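Local coordinates for protein 3-oxosteroid 1-dehydrogenase (Sterolibacterium denitrificans, PDB 7P18) that probably introduces a C1–C2 double bond into the A ring of 3-oxosteroids, using bound FAD to accept the electrons, at residues V10-S15 with L21-A26; G265-A270 with N555-S560; N6-I11 with K224-L229; L34-S39 with L258-R263. All blocks are in the same frame, centred on the assembly; numbering follows the deposited sequence.

Interaction 1: residues V10-S15 with L21-A26. With FAD (flavin-adenine dinucleotide), chain C.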
# COMPACT_ATOMS: atom_id res chain seq x y z
N VAL A 10 -2.67 -14.70 23.73
CA VAL A 10 -2.71 -14.37 22.28
C VAL A 10 -1.28 -14.37 21.71
O VAL A 10 -0.42 -13.67 22.26
CB VAL A 10 -3.41 -13.01 22.07
CG1 VAL A 10 -3.39 -12.60 20.61
CG2 VAL A 10 -4.85 -13.04 22.59
N ILE A 11 -1.06 -15.12 20.63
CA ILE A 11 0.17 -14.97 19.84
C ILE A 11 -0.18 -14.36 18.48
O ILE A 11 -1.01 -14.93 17.76
CB ILE A 11 0.93 -16.30 19.72
CG1 ILE A 11 1.15 -16.94 21.09
CG2 ILE A 11 2.24 -16.04 18.99
CD1 ILE A 11 1.65 -18.35 21.00
N VAL A 12 0.46 -13.24 18.15
CA VAL A 12 0.27 -12.51 16.86
C VAL A 12 1.47 -12.83 15.97
O VAL A 12 2.60 -12.56 16.40
CB VAL A 12 0.14 -11.01 17.11
CG1 VAL A 12 0.01 -10.24 15.83
CG2 VAL A 12 -1.03 -10.70 18.06
N VAL A 13 1.21 -13.38 14.81
CA VAL A 13 2.26 -13.68 13.79
C VAL A 13 2.35 -12.53 12.79
O VAL A 13 1.38 -12.29 12.05
CB VAL A 13 1.98 -15.02 13.11
CG1 VAL A 13 3.07 -15.35 12.10
CG2 VAL A 13 1.80 -16.11 14.15
N GLY A 14 3.52 -11.87 12.78
CA GLY A 14 3.82 -10.74 11.90
C GLY A 14 3.88 -9.47 12.71
O GLY A 14 3.25 -9.42 13.76
N SER A 15 4.61 -8.45 12.27
CA SER A 15 4.63 -7.12 12.91
C SER A 15 4.29 -6.03 11.89
O SER A 15 4.80 -4.93 12.06
CB SER A 15 5.93 -6.82 13.64
OG SER A 15 7.00 -6.78 12.72
N LEU A 21 -1.42 -3.41 15.99
CA LEU A 21 -2.70 -2.83 16.48
C LEU A 21 -3.47 -3.91 17.25
O LEU A 21 -3.89 -3.63 18.40
CB LEU A 21 -3.53 -2.29 15.30
CG LEU A 21 -4.77 -1.45 15.64
CD1 LEU A 21 -5.93 -2.32 16.08
CD2 LEU A 21 -4.48 -0.41 16.70
N ALA A 22 -3.62 -5.10 16.68
CA ALA A 22 -4.34 -6.22 17.32
C ALA A 22 -3.66 -6.52 18.67
O ALA A 22 -4.38 -6.73 19.67
CB ALA A 22 -4.41 -7.42 16.42
N ALA A 23 -2.33 -6.52 18.70
CA ALA A 23 -1.53 -6.80 19.91
C ALA A 23 -1.83 -5.75 20.99
O ALA A 23 -2.09 -6.15 22.17
CB ALA A 23 -0.05 -6.85 19.56
N ALA A 24 -1.81 -4.48 20.66
CA ALA A 24 -2.04 -3.39 21.62
C ALA A 24 -3.48 -3.50 22.15
O ALA A 24 -3.71 -3.32 23.38
CB ALA A 24 -1.80 -2.06 20.98
N ARG A 25 -4.41 -3.79 21.26
CA ARG A 25 -5.85 -3.82 21.62
C ARG A 25 -6.09 -5.02 22.54
O ARG A 25 -6.80 -4.85 23.54
CB ARG A 25 -6.75 -3.85 20.39
CG ARG A 25 -8.23 -3.96 20.72
CD ARG A 25 -8.74 -2.72 21.43
NE ARG A 25 -10.18 -2.81 21.64
CZ ARG A 25 -10.92 -1.88 22.23
NH1 ARG A 25 -10.40 -0.74 22.67
NH2 ARG A 25 -12.22 -2.10 22.37
N ALA A 26 -5.55 -6.19 22.20
CA ALA A 26 -5.72 -7.43 22.99
C ALA A 26 -5.15 -7.17 24.39
O ALA A 26 -5.82 -7.47 25.40
CB ALA A 26 -5.06 -8.58 22.31
PA FAD C . 3.00 -6.35 6.26
O1A FAD C . 2.84 -4.91 6.59
O2A FAD C . 3.97 -6.60 5.14
O5B FAD C . 3.47 -7.09 7.58
C5B FAD C . 3.67 -8.53 7.55
C4B FAD C . 4.82 -8.86 8.45
O4B FAD C . 4.83 -10.29 8.69
C3B FAD C . 6.22 -8.51 7.90
O3B FAD C . 6.98 -7.77 8.85
C2B FAD C . 6.83 -9.88 7.59
O2B FAD C . 8.26 -9.87 7.60
C1B FAD C . 6.15 -10.77 8.63
N9A FAD C . 6.14 -12.20 8.31
C8A FAD C . 6.07 -12.80 7.08
N7A FAD C . 6.20 -14.13 7.16
C5A FAD C . 6.31 -14.39 8.52
C6A FAD C . 6.45 -15.58 9.26
N6A FAD C . 6.59 -16.79 8.71
N1A FAD C . 6.54 -15.47 10.60
C2A FAD C . 6.45 -14.26 11.15
N3A FAD C . 6.39 -13.06 10.56
C4A FAD C . 6.29 -13.21 9.23
N1 FAD C . -1.90 0.50 1.69
C2 FAD C . -2.77 1.36 2.27
O2 FAD C . -3.90 0.97 2.63
N3 FAD C . -2.45 2.63 2.50
C4 FAD C . -1.35 3.23 1.94
O4 FAD C . -1.06 4.37 2.28
C4X FAD C . -0.41 2.38 1.29
N5 FAD C . 0.69 2.91 0.76
C5X FAD C . 1.61 2.05 0.21
C6 FAD C . 2.83 2.57 -0.27
C7 FAD C . 3.85 1.74 -0.71
C7M FAD C . 5.17 2.32 -1.19
C8 FAD C . 3.68 0.34 -0.62
C8M FAD C . 4.79 -0.59 -1.06
C9 FAD C . 2.46 -0.18 -0.23
C9A FAD C . 1.42 0.65 0.25
N10 FAD C . 0.18 0.15 0.67
C10 FAD C . -0.76 0.99 1.23
C1' FAD C . -0.05 -1.30 0.78
C2' FAD C . 0.23 -1.76 2.22
O2' FAD C . 1.52 -1.37 2.69
C3' FAD C . 0.07 -3.28 2.41
O3' FAD C . -1.04 -3.79 1.66
C4' FAD C . -0.04 -3.63 3.88
O4' FAD C . 1.08 -3.07 4.54
C5' FAD C . -0.12 -5.12 4.15
O5' FAD C . -0.11 -5.26 5.58
P FAD C . 0.08 -6.70 6.24
O1P FAD C . 0.06 -6.40 7.68
O2P FAD C . -0.78 -7.72 5.64
O3P FAD C . 1.62 -7.09 5.84

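Interaction 2: residues G265-A270 with N555-S560. With FAD (flavin-adenine dinucleotide), chain C.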
# COMPACT_ATOMS: atom_id res chain seq x y z
N GLY A 265 -6.06 -17.36 21.45
CA GLY A 265 -6.08 -17.24 19.98
C GLY A 265 -4.73 -16.94 19.36
O GLY A 265 -3.87 -16.37 20.02
N VAL A 266 -4.62 -17.34 18.11
CA VAL A 266 -3.48 -17.03 17.20
C VAL A 266 -4.03 -16.10 16.13
O VAL A 266 -4.99 -16.51 15.45
CB VAL A 266 -2.91 -18.31 16.57
CG1 VAL A 266 -1.92 -18.00 15.46
CG2 VAL A 266 -2.30 -19.21 17.65
N VAL A 267 -3.40 -14.94 15.98
CA VAL A 267 -3.77 -13.97 14.92
C VAL A 267 -2.70 -14.02 13.83
O VAL A 267 -1.54 -13.65 14.14
CB VAL A 267 -3.92 -12.56 15.49
CG1 VAL A 267 -4.33 -11.57 14.40
CG2 VAL A 267 -4.90 -12.54 16.65
N LEU A 268 -3.07 -14.48 12.64
CA LEU A 268 -2.16 -14.49 11.47
C LEU A 268 -2.22 -13.11 10.81
O LEU A 268 -3.22 -12.82 10.11
CB LEU A 268 -2.58 -15.60 10.50
CG LEU A 268 -2.55 -17.00 11.12
CD1 LEU A 268 -2.97 -18.01 10.08
CD2 LEU A 268 -1.18 -17.34 11.72
N GLY A 269 -1.18 -12.32 10.99
CA GLY A 269 -0.98 -11.03 10.29
C GLY A 269 0.38 -10.94 9.62
O GLY A 269 1.08 -9.95 9.81
N ALA A 270 0.71 -11.96 8.83
CA ALA A 270 2.06 -12.16 8.27
C ALA A 270 2.16 -11.65 6.85
O ALA A 270 3.15 -11.98 6.19
CB ALA A 270 2.39 -13.63 8.32
N ASN A 555 -11.02 -7.86 19.98
CA ASN A 555 -12.34 -7.67 20.65
C ASN A 555 -13.03 -9.03 20.78
O ASN A 555 -13.56 -9.33 21.88
CB ASN A 555 -13.20 -6.66 19.89
CG ASN A 555 -12.73 -5.23 19.98
OD1 ASN A 555 -11.85 -4.88 20.79
ND2 ASN A 555 -13.32 -4.39 19.15
N HIS A 556 -13.01 -9.85 19.73
CA HIS A 556 -13.71 -11.14 19.72
C HIS A 556 -13.07 -12.07 20.74
O HIS A 556 -13.81 -12.77 21.50
CB HIS A 556 -13.76 -11.76 18.33
CG HIS A 556 -14.63 -12.97 18.28
ND1 HIS A 556 -14.14 -14.23 18.48
CD2 HIS A 556 -15.97 -13.08 18.11
CE1 HIS A 556 -15.14 -15.09 18.39
NE2 HIS A 556 -16.26 -14.40 18.11
N ILE A 557 -11.74 -12.11 20.76
CA ILE A 557 -10.97 -12.99 21.68
C ILE A 557 -11.31 -12.59 23.14
O ILE A 557 -11.64 -13.47 23.92
CB ILE A 557 -9.47 -12.92 21.40
CG1 ILE A 557 -9.08 -13.48 20.03
CG2 ILE A 557 -8.71 -13.61 22.52
CD1 ILE A 557 -7.65 -13.13 19.63
N ALA A 558 -11.24 -11.32 23.47
CA ALA A 558 -11.61 -10.80 24.82
C ALA A 558 -13.09 -11.10 25.18
O ALA A 558 -13.34 -11.45 26.36
CB ALA A 558 -11.29 -9.35 24.94
N ALA A 559 -14.03 -10.98 24.25
CA ALA A 559 -15.48 -11.11 24.52
C ALA A 559 -15.83 -12.58 24.80
O ALA A 559 -16.93 -12.83 25.30
CB ALA A 559 -16.31 -10.57 23.38
N SER A 560 -14.91 -13.50 24.47
CA SER A 560 -15.06 -14.97 24.57
C SER A 560 -14.88 -15.46 26.02
O SER A 560 -15.32 -16.57 26.28
CB SER A 560 -14.11 -15.66 23.64
OG SER A 560 -14.30 -15.22 22.32
PA FAD C . 3.00 -6.35 6.26
O1A FAD C . 2.84 -4.91 6.59
O2A FAD C . 3.97 -6.60 5.14
O5B FAD C . 3.47 -7.09 7.58
C5B FAD C . 3.67 -8.53 7.55
C4B FAD C . 4.82 -8.86 8.45
O4B FAD C . 4.83 -10.29 8.69
C3B FAD C . 6.22 -8.51 7.90
O3B FAD C . 6.98 -7.77 8.85
C2B FAD C . 6.83 -9.88 7.59
O2B FAD C . 8.26 -9.87 7.60
C1B FAD C . 6.15 -10.77 8.63
N9A FAD C . 6.14 -12.20 8.31
C8A FAD C . 6.07 -12.80 7.08
N7A FAD C . 6.20 -14.13 7.16
C5A FAD C . 6.31 -14.39 8.52
C6A FAD C . 6.45 -15.58 9.26
N6A FAD C . 6.59 -16.79 8.71
N1A FAD C . 6.54 -15.47 10.60
C2A FAD C . 6.45 -14.26 11.15
N3A FAD C . 6.39 -13.06 10.56
C4A FAD C . 6.29 -13.21 9.23
N1 FAD C . -1.90 0.50 1.69
C2 FAD C . -2.77 1.36 2.27
O2 FAD C . -3.90 0.97 2.63
N3 FAD C . -2.45 2.63 2.50
C4 FAD C . -1.35 3.23 1.94
O4 FAD C . -1.06 4.37 2.28
C4X FAD C . -0.41 2.38 1.29
N5 FAD C . 0.69 2.91 0.76
C5X FAD C . 1.61 2.05 0.21
C6 FAD C . 2.83 2.57 -0.27
C7 FAD C . 3.85 1.74 -0.71
C7M FAD C . 5.17 2.32 -1.19
C8 FAD C . 3.68 0.34 -0.62
C8M FAD C . 4.79 -0.59 -1.06
C9 FAD C . 2.46 -0.18 -0.23
C9A FAD C . 1.42 0.65 0.25
N10 FAD C . 0.18 0.15 0.67
C10 FAD C . -0.76 0.99 1.23
C1' FAD C . -0.05 -1.30 0.78
C2' FAD C . 0.23 -1.76 2.22
O2' FAD C . 1.52 -1.37 2.69
C3' FAD C . 0.07 -3.28 2.41
O3' FAD C . -1.04 -3.79 1.66
C4' FAD C . -0.04 -3.63 3.88
O4' FAD C . 1.08 -3.07 4.54
C5' FAD C . -0.12 -5.12 4.15
O5' FAD C . -0.11 -5.26 5.58
P FAD C . 0.08 -6.70 6.24
O1P FAD C . 0.06 -6.40 7.68
O2P FAD C . -0.78 -7.72 5.64
O3P FAD C . 1.62 -7.09 5.84

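Interaction 3: residues N6-I11 with K224-L229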
# COMPACT_ATOMS: atom_id res chain seq x y z
N ASN A 6 6.39 -20.02 27.69
CA ASN A 6 6.08 -20.07 26.23
C ASN A 6 4.57 -20.14 26.01
O ASN A 6 4.15 -20.61 24.97
CB ASN A 6 6.83 -21.26 25.64
CG ASN A 6 8.31 -20.97 25.56
OD1 ASN A 6 8.71 -19.80 25.42
ND2 ASN A 6 9.13 -22.00 25.67
N THR A 7 3.80 -19.71 27.01
CA THR A 7 2.32 -19.66 26.97
C THR A 7 1.85 -18.23 27.12
O THR A 7 2.28 -17.55 28.09
CB THR A 7 1.69 -20.56 28.03
OG1 THR A 7 2.28 -21.85 27.88
CG2 THR A 7 0.20 -20.68 27.87
N TYR A 8 1.00 -17.80 26.19
CA TYR A 8 0.33 -16.47 26.21
C TYR A 8 -1.16 -16.69 25.92
O TYR A 8 -1.52 -17.74 25.37
CB TYR A 8 1.00 -15.54 25.20
CG TYR A 8 2.49 -15.36 25.39
CD1 TYR A 8 3.40 -16.29 24.90
CD2 TYR A 8 2.99 -14.26 26.06
CE1 TYR A 8 4.77 -16.13 25.08
CE2 TYR A 8 4.35 -14.08 26.24
CZ TYR A 8 5.24 -15.02 25.76
OH TYR A 8 6.58 -14.83 25.93
N ASP A 9 -1.98 -15.70 26.25
CA ASP A 9 -3.41 -15.71 25.81
C ASP A 9 -3.44 -15.64 24.28
O ASP A 9 -4.10 -16.49 23.63
CB ASP A 9 -4.17 -14.57 26.49
CG ASP A 9 -4.31 -14.78 27.99
OD1 ASP A 9 -4.28 -15.95 28.39
OD2 ASP A 9 -4.43 -13.78 28.71
N VAL A 10 -2.67 -14.70 23.73
CA VAL A 10 -2.71 -14.37 22.28
C VAL A 10 -1.28 -14.37 21.71
O VAL A 10 -0.42 -13.67 22.26
CB VAL A 10 -3.41 -13.01 22.07
CG1 VAL A 10 -3.39 -12.60 20.61
CG2 VAL A 10 -4.85 -13.04 22.59
N ILE A 11 -1.06 -15.12 20.63
CA ILE A 11 0.17 -14.97 19.84
C ILE A 11 -0.18 -14.36 18.48
O ILE A 11 -1.01 -14.93 17.76
CB ILE A 11 0.93 -16.30 19.72
CG1 ILE A 11 1.15 -16.94 21.09
CG2 ILE A 11 2.24 -16.04 18.99
CD1 ILE A 11 1.65 -18.35 21.00
N LYS A 224 4.60 -2.94 27.33
CA LYS A 224 5.60 -4.01 27.56
C LYS A 224 5.15 -5.30 26.89
O LYS A 224 5.36 -6.37 27.46
CB LYS A 224 5.79 -4.24 29.06
CG LYS A 224 6.21 -3.00 29.85
CD LYS A 224 6.34 -3.29 31.34
CE LYS A 224 6.48 -2.04 32.18
NZ LYS A 224 7.88 -1.53 32.16
N VAL A 225 4.59 -5.20 25.69
CA VAL A 225 4.20 -6.40 24.92
C VAL A 225 5.45 -6.87 24.21
O VAL A 225 6.04 -6.09 23.46
CB VAL A 225 3.07 -6.09 23.92
CG1 VAL A 225 2.85 -7.23 22.96
CG2 VAL A 225 1.79 -5.71 24.64
N PRO A 226 5.90 -8.13 24.43
CA PRO A 226 7.12 -8.61 23.79
C PRO A 226 6.91 -8.76 22.28
O PRO A 226 5.85 -9.19 21.84
CB PRO A 226 7.40 -9.96 24.47
CG PRO A 226 6.04 -10.40 25.01
CD PRO A 226 5.34 -9.11 25.37
N LEU A 227 7.96 -8.42 21.53
CA LEU A 227 8.04 -8.61 20.08
C LEU A 227 9.35 -9.34 19.76
O LEU A 227 10.40 -8.73 19.91
CB LEU A 227 7.99 -7.24 19.42
CG LEU A 227 7.69 -7.26 17.91
CD1 LEU A 227 7.16 -5.92 17.45
CD2 LEU A 227 8.90 -7.64 17.09
N TRP A 228 9.28 -10.58 19.33
CA TRP A 228 10.49 -11.38 19.01
C TRP A 228 10.84 -11.22 17.53
O TRP A 228 10.09 -11.74 16.69
CB TRP A 228 10.31 -12.85 19.38
CG TRP A 228 10.16 -13.10 20.85
CD1 TRP A 228 10.25 -12.18 21.87
CD2 TRP A 228 9.88 -14.36 21.47
NE1 TRP A 228 9.99 -12.79 23.07
CE2 TRP A 228 9.77 -14.12 22.86
CE3 TRP A 228 9.66 -15.66 20.99
CZ2 TRP A 228 9.50 -15.15 23.77
CZ3 TRP A 228 9.38 -16.66 21.88
CH2 TRP A 228 9.29 -16.41 23.25
N LEU A 229 11.96 -10.57 17.25
CA LEU A 229 12.51 -10.44 15.87
C LEU A 229 13.25 -11.73 15.50
O LEU A 229 13.54 -12.52 16.40
CB LEU A 229 13.43 -9.22 15.80
CG LEU A 229 12.75 -7.87 16.06
CD1 LEU A 229 13.75 -6.76 16.27
CD2 LEU A 229 11.83 -7.50 14.90

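Interaction 4: residues L34-S39 with L258-R263. With FAD (flavin-adenine dinucleotide), chain C.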
# COMPACT_ATOMS: atom_id res chain seq x y z
N LEU A 34 2.06 -12.10 22.84
CA LEU A 34 3.39 -12.13 22.20
C LEU A 34 3.24 -11.83 20.70
O LEU A 34 2.35 -12.41 20.06
CB LEU A 34 3.99 -13.52 22.39
CG LEU A 34 5.28 -13.80 21.61
CD1 LEU A 34 6.41 -12.96 22.11
CD2 LEU A 34 5.64 -15.29 21.65
N VAL A 35 4.13 -10.98 20.17
CA VAL A 35 4.28 -10.77 18.70
C VAL A 35 5.56 -11.46 18.22
O VAL A 35 6.60 -11.23 18.84
CB VAL A 35 4.28 -9.28 18.35
CG1 VAL A 35 4.34 -9.07 16.83
CG2 VAL A 35 3.07 -8.59 18.96
N VAL A 36 5.48 -12.28 17.17
CA VAL A 36 6.67 -12.89 16.51
C VAL A 36 6.82 -12.32 15.09
O VAL A 36 5.81 -12.32 14.33
CB VAL A 36 6.62 -14.43 16.52
CG1 VAL A 36 6.61 -14.98 17.95
CG2 VAL A 36 5.49 -15.01 15.71
N GLU A 37 8.04 -11.89 14.74
CA GLU A 37 8.42 -11.28 13.43
C GLU A 37 9.56 -12.12 12.80
O GLU A 37 10.56 -12.38 13.51
CB GLU A 37 8.82 -9.82 13.64
CG GLU A 37 9.52 -9.18 12.42
CD GLU A 37 8.75 -9.21 11.13
OE1 GLU A 37 7.50 -8.97 11.19
OE2 GLU A 37 9.38 -9.46 10.06
N LYS A 38 9.36 -12.54 11.55
CA LYS A 38 10.28 -13.38 10.74
C LYS A 38 11.61 -12.63 10.59
O LYS A 38 12.65 -13.28 10.78
CB LYS A 38 9.65 -13.72 9.39
CG LYS A 38 10.53 -14.28 8.27
CD LYS A 38 9.60 -14.62 7.12
CE LYS A 38 10.26 -15.02 5.84
NZ LYS A 38 9.27 -15.58 4.91
N SER A 39 11.58 -11.33 10.31
CA SER A 39 12.74 -10.57 9.80
C SER A 39 13.46 -9.89 10.96
O SER A 39 13.01 -10.01 12.12
CB SER A 39 12.35 -9.59 8.71
OG SER A 39 11.91 -8.37 9.25
N LEU A 258 10.72 -24.07 18.40
CA LEU A 258 10.18 -23.75 19.74
C LEU A 258 8.66 -23.78 19.66
O LEU A 258 8.08 -23.17 18.69
CB LEU A 258 10.71 -22.39 20.18
CG LEU A 258 10.20 -21.88 21.52
CD1 LEU A 258 10.57 -22.84 22.64
CD2 LEU A 258 10.73 -20.50 21.80
N GLN A 259 8.02 -24.52 20.58
CA GLN A 259 6.54 -24.68 20.63
C GLN A 259 5.99 -23.60 21.53
O GLN A 259 6.45 -23.49 22.64
CB GLN A 259 6.10 -26.06 21.14
CG GLN A 259 6.63 -27.20 20.30
CD GLN A 259 5.57 -28.22 19.98
OE1 GLN A 259 4.75 -28.58 20.83
NE2 GLN A 259 5.54 -28.65 18.73
N LEU A 260 5.05 -22.80 21.02
CA LEU A 260 4.43 -21.70 21.78
C LEU A 260 2.94 -21.99 21.93
O LEU A 260 2.32 -22.39 20.95
CB LEU A 260 4.66 -20.39 21.02
CG LEU A 260 6.12 -19.96 20.85
CD1 LEU A 260 6.21 -18.67 20.06
CD2 LEU A 260 6.78 -19.76 22.21
N THR A 261 2.38 -21.79 23.12
CA THR A 261 0.95 -22.06 23.38
C THR A 261 0.19 -20.75 23.41
O THR A 261 0.66 -19.81 24.08
CB THR A 261 0.77 -22.86 24.69
OG1 THR A 261 1.40 -24.12 24.49
CG2 THR A 261 -0.68 -23.09 25.05
N ALA A 262 -0.96 -20.72 22.72
CA ALA A 262 -1.92 -19.60 22.76
C ALA A 262 -3.19 -20.11 23.43
O ALA A 262 -3.87 -20.92 22.81
CB ALA A 262 -2.21 -19.08 21.36
N ARG A 263 -3.47 -19.67 24.65
CA ARG A 263 -4.67 -20.12 25.41
C ARG A 263 -5.95 -19.69 24.68
O ARG A 263 -6.92 -20.46 24.70
CB ARG A 263 -4.70 -19.51 26.80
CG ARG A 263 -3.48 -19.84 27.65
CD ARG A 263 -3.76 -19.59 29.11
NE ARG A 263 -2.54 -19.61 29.92
CZ ARG A 263 -1.78 -18.56 30.19
NH1 ARG A 263 -2.04 -17.37 29.68
NH2 ARG A 263 -0.72 -18.72 30.95
PA FAD C . 3.00 -6.35 6.26
O1A FAD C . 2.84 -4.91 6.59
O2A FAD C . 3.97 -6.60 5.14
O5B FAD C . 3.47 -7.09 7.58
C5B FAD C . 3.67 -8.53 7.55
C4B FAD C . 4.82 -8.86 8.45
O4B FAD C . 4.83 -10.29 8.69
C3B FAD C . 6.22 -8.51 7.90
O3B FAD C . 6.98 -7.77 8.85
C2B FAD C . 6.83 -9.88 7.59
O2B FAD C . 8.26 -9.87 7.60
C1B FAD C . 6.15 -10.77 8.63
N9A FAD C . 6.14 -12.20 8.31
C8A FAD C . 6.07 -12.80 7.08
N7A FAD C . 6.20 -14.13 7.16
C5A FAD C . 6.31 -14.39 8.52
C6A FAD C . 6.45 -15.58 9.26
N6A FAD C . 6.59 -16.79 8.71
N1A FAD C . 6.54 -15.47 10.60
C2A FAD C . 6.45 -14.26 11.15
N3A FAD C . 6.39 -13.06 10.56
C4A FAD C . 6.29 -13.21 9.23
N1 FAD C . -1.90 0.50 1.69
C2 FAD C . -2.77 1.36 2.27
O2 FAD C . -3.90 0.97 2.63
N3 FAD C . -2.45 2.63 2.50
C4 FAD C . -1.35 3.23 1.94
O4 FAD C . -1.06 4.37 2.28
C4X FAD C . -0.41 2.38 1.29
N5 FAD C . 0.69 2.91 0.76
C5X FAD C . 1.61 2.05 0.21
C6 FAD C . 2.83 2.57 -0.27
C7 FAD C . 3.85 1.74 -0.71
C7M FAD C . 5.17 2.32 -1.19
C8 FAD C . 3.68 0.34 -0.62
C8M FAD C . 4.79 -0.59 -1.06
C9 FAD C . 2.46 -0.18 -0.23
C9A FAD C . 1.42 0.65 0.25
N10 FAD C . 0.18 0.15 0.67
C10 FAD C . -0.76 0.99 1.23
C1' FAD C . -0.05 -1.30 0.78
C2' FAD C . 0.23 -1.76 2.22
O2' FAD C . 1.52 -1.37 2.69
C3' FAD C . 0.07 -3.28 2.41
O3' FAD C . -1.04 -3.79 1.66
C4' FAD C . -0.04 -3.63 3.88
O4' FAD C . 1.08 -3.07 4.54
C5' FAD C . -0.12 -5.12 4.15
O5' FAD C . -0.11 -5.26 5.58
P FAD C . 0.08 -6.70 6.24
O1P FAD C . 0.06 -6.40 7.68
O2P FAD C . -0.78 -7.72 5.64
O3P FAD C . 1.62 -7.09 5.84

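Interaction 1: residues V10-S15 with L21-A26
Val10 and Val12 meet Ala26 and Ala23 with methyl groups alone; the flat group here is the adenine of FAD, reached by the same strand from its end. Val13 CG1 lies on one side of the adenine, at its rim, 3.7 Å from C2A, while Lys38 covers the opposite face. With CG1 anti to the backbone nitrogen (chi1 -178°), the valine brings that branch over the rim of the ring, near C2A and N1A. Beside it Gly14 CA comes within 3.4 Å of the ribose O4B; a CB there would run into this oxygen and into the preceding carbonyl, so only glycine fits. Toward the helix, Val12 CG2 lies 4.2 Å from Ala23 CB, and Val10 CG2 is 4.5 Å from Ala26 CB. Alanine's small side chain lets helix 17-28 settle close to the branched valines. This is the first strand and helix of a Rossmann-type beta-alpha-beta unit: Val33 of the next strand packs on Val12, Ala23 and Ala26, helix 84-104 lies against Leu21 and Ala24, and Ile557 of helix 543-559 touches Val10.

Interaction 2: residues G265-A270 with N555-S560
Gly265 and Val267 belong to strand 265-268 of the Rossmann-type parallel sheet, and Ile557 of the C-terminal helix 543-559 packs against them. The isoleucine does its touching with the end of its longer branch: CG1 sits beside the backbone nitrogen and chi2 is extended (167°), which carries CD1 forward to the strand. CD1 lies 4.1 Å from Val267 CG2, the two side chains meeting at a slant, and 4.4 Å from Gly265 CA. Glycine suits its place, because a CB on residue 265 would stand only about 3.1 Å from that methyl. Further along the chain Ser560 OG donates to His556 O over 2.6 Å, tilted 28° from the carbonyl plane, while Ile557 O accepts from Arg264 NH2. Where the strand ends, the chain reaches FAD: Ala270 CB lies over the adenine, 4.0 Å from C8A, and Ala270 O stands above the same atom at 3.2 Å. The small alanine lets the backbone approach the ring closely. Between strand and helix no hydrogen bond or charge pair forms, so the contact rests on dispersion and the exclusion of water, with shape rather than bond direction fixing the fit.

Interaction 3: residues N6-I11 with K224-L229
Tyr8 OH approaches the six-membered ring of Trp228, standing 3.6 Å from CZ2 and 4.1 Å from CH2. No hydrogen bond crosses between the segments, and the two aromatic side chains meet at a slant. Tyr8 reaches this place because its ring leaves beside the backbone nitrogen (chi1 -56°), extending toward strand 227-228. On its way the ring passes Pro226, whose CG lies 4.2 Å from Tyr8 CE2; the stiff, apolar pyrrolidine offers the phenol a firm hydrocarbon surface. The amide of Asn6 comes to the edge of the indole near its plane, with the amide plane turned 84° from that of the ring. In the fold, strand 7-8 borders a mixed sheet, whereas strand 227-228 borders the parallel sheet of the Rossmann-type core. The chain turns a corner at Asp9 to enter strand 10-13 of that core, and Leu34 of strand 33-36 touches Tyr8, Pro226 and Trp228 alike. Large, partly polar aromatics suit this partly exposed seam, as they give apolar area while the phenol oxygen can still tolerate water. Trp228 also takes part in a cation-pi contact with Arg253, and at the corner Asp9 OD1 forms a salt bridge with Arg263 NH1.

Interaction 4: residues L34-S39 with L258-R263
Leu34 and Val36 pack on Leu260 in a buried, wholly apolar contact between two sheets: strand 33-36 lies in the parallel Rossmann-type sheet, strand 256-262 in the mixed sheet beside it. The backbones stay well apart, so only side chains bridge the gap. One methyl does most of this work, for Leu260 CD1 lies 3.8 Å from Leu34 CD2 and 4.3 Å from Val36 CG1. The leucines cross at about a right angle; their length suits the wide spacing, while the shorter valine fills in alongside. Just past the strand comes Glu37, an FAD-binding residue and the acid commonly found at the end of the second strand in Rossmann-type dinucleotide sites. Its chain starts extended (chi1 167°) and bends at chi2 (57°), which turns the carboxylate to the ribose: FAD O3B donates to OE1 over 2.7 Å, and FAD O2B to OE2 over 2.7 Å. Ser15 OG is a further partner of OE1. With an alanine in place of Glu37, both ribose hydroxyls would probably lose their acceptor and the sugar would be held less firmly. The neighbouring Lys38 extends to a salt bridge with Asp302. Ser39 N adds a further bond to the carboxylate, meeting Glu37 OE2 at 2.9 Å from its anti side, 30° out of the carboxylate plane.

All four contacts cluster round the adenosine end of FAD, remote from the flavin ring at which the steroid is oxidised. Interactions 1, 2 and 4 touch the cofactor, whereas the side chain of Trp228 in interaction 3 stays about 9 Å from it. Interactions 1 and 2, with centres about 8 Å apart, are joined where Val13 O meets Gly269 N at 2.8 Å, a probable hydrogen bond. Gly14 N and Val36 O, also 2.8 Å apart, similarly tie interaction 1 to interaction 4. Interactions 3 and 4 lie nearest each other, their centres about 6 Å apart, and both span the seam between the parallel and mixed sheets; Trp228 N reaches Val35 O at 2.8 Å.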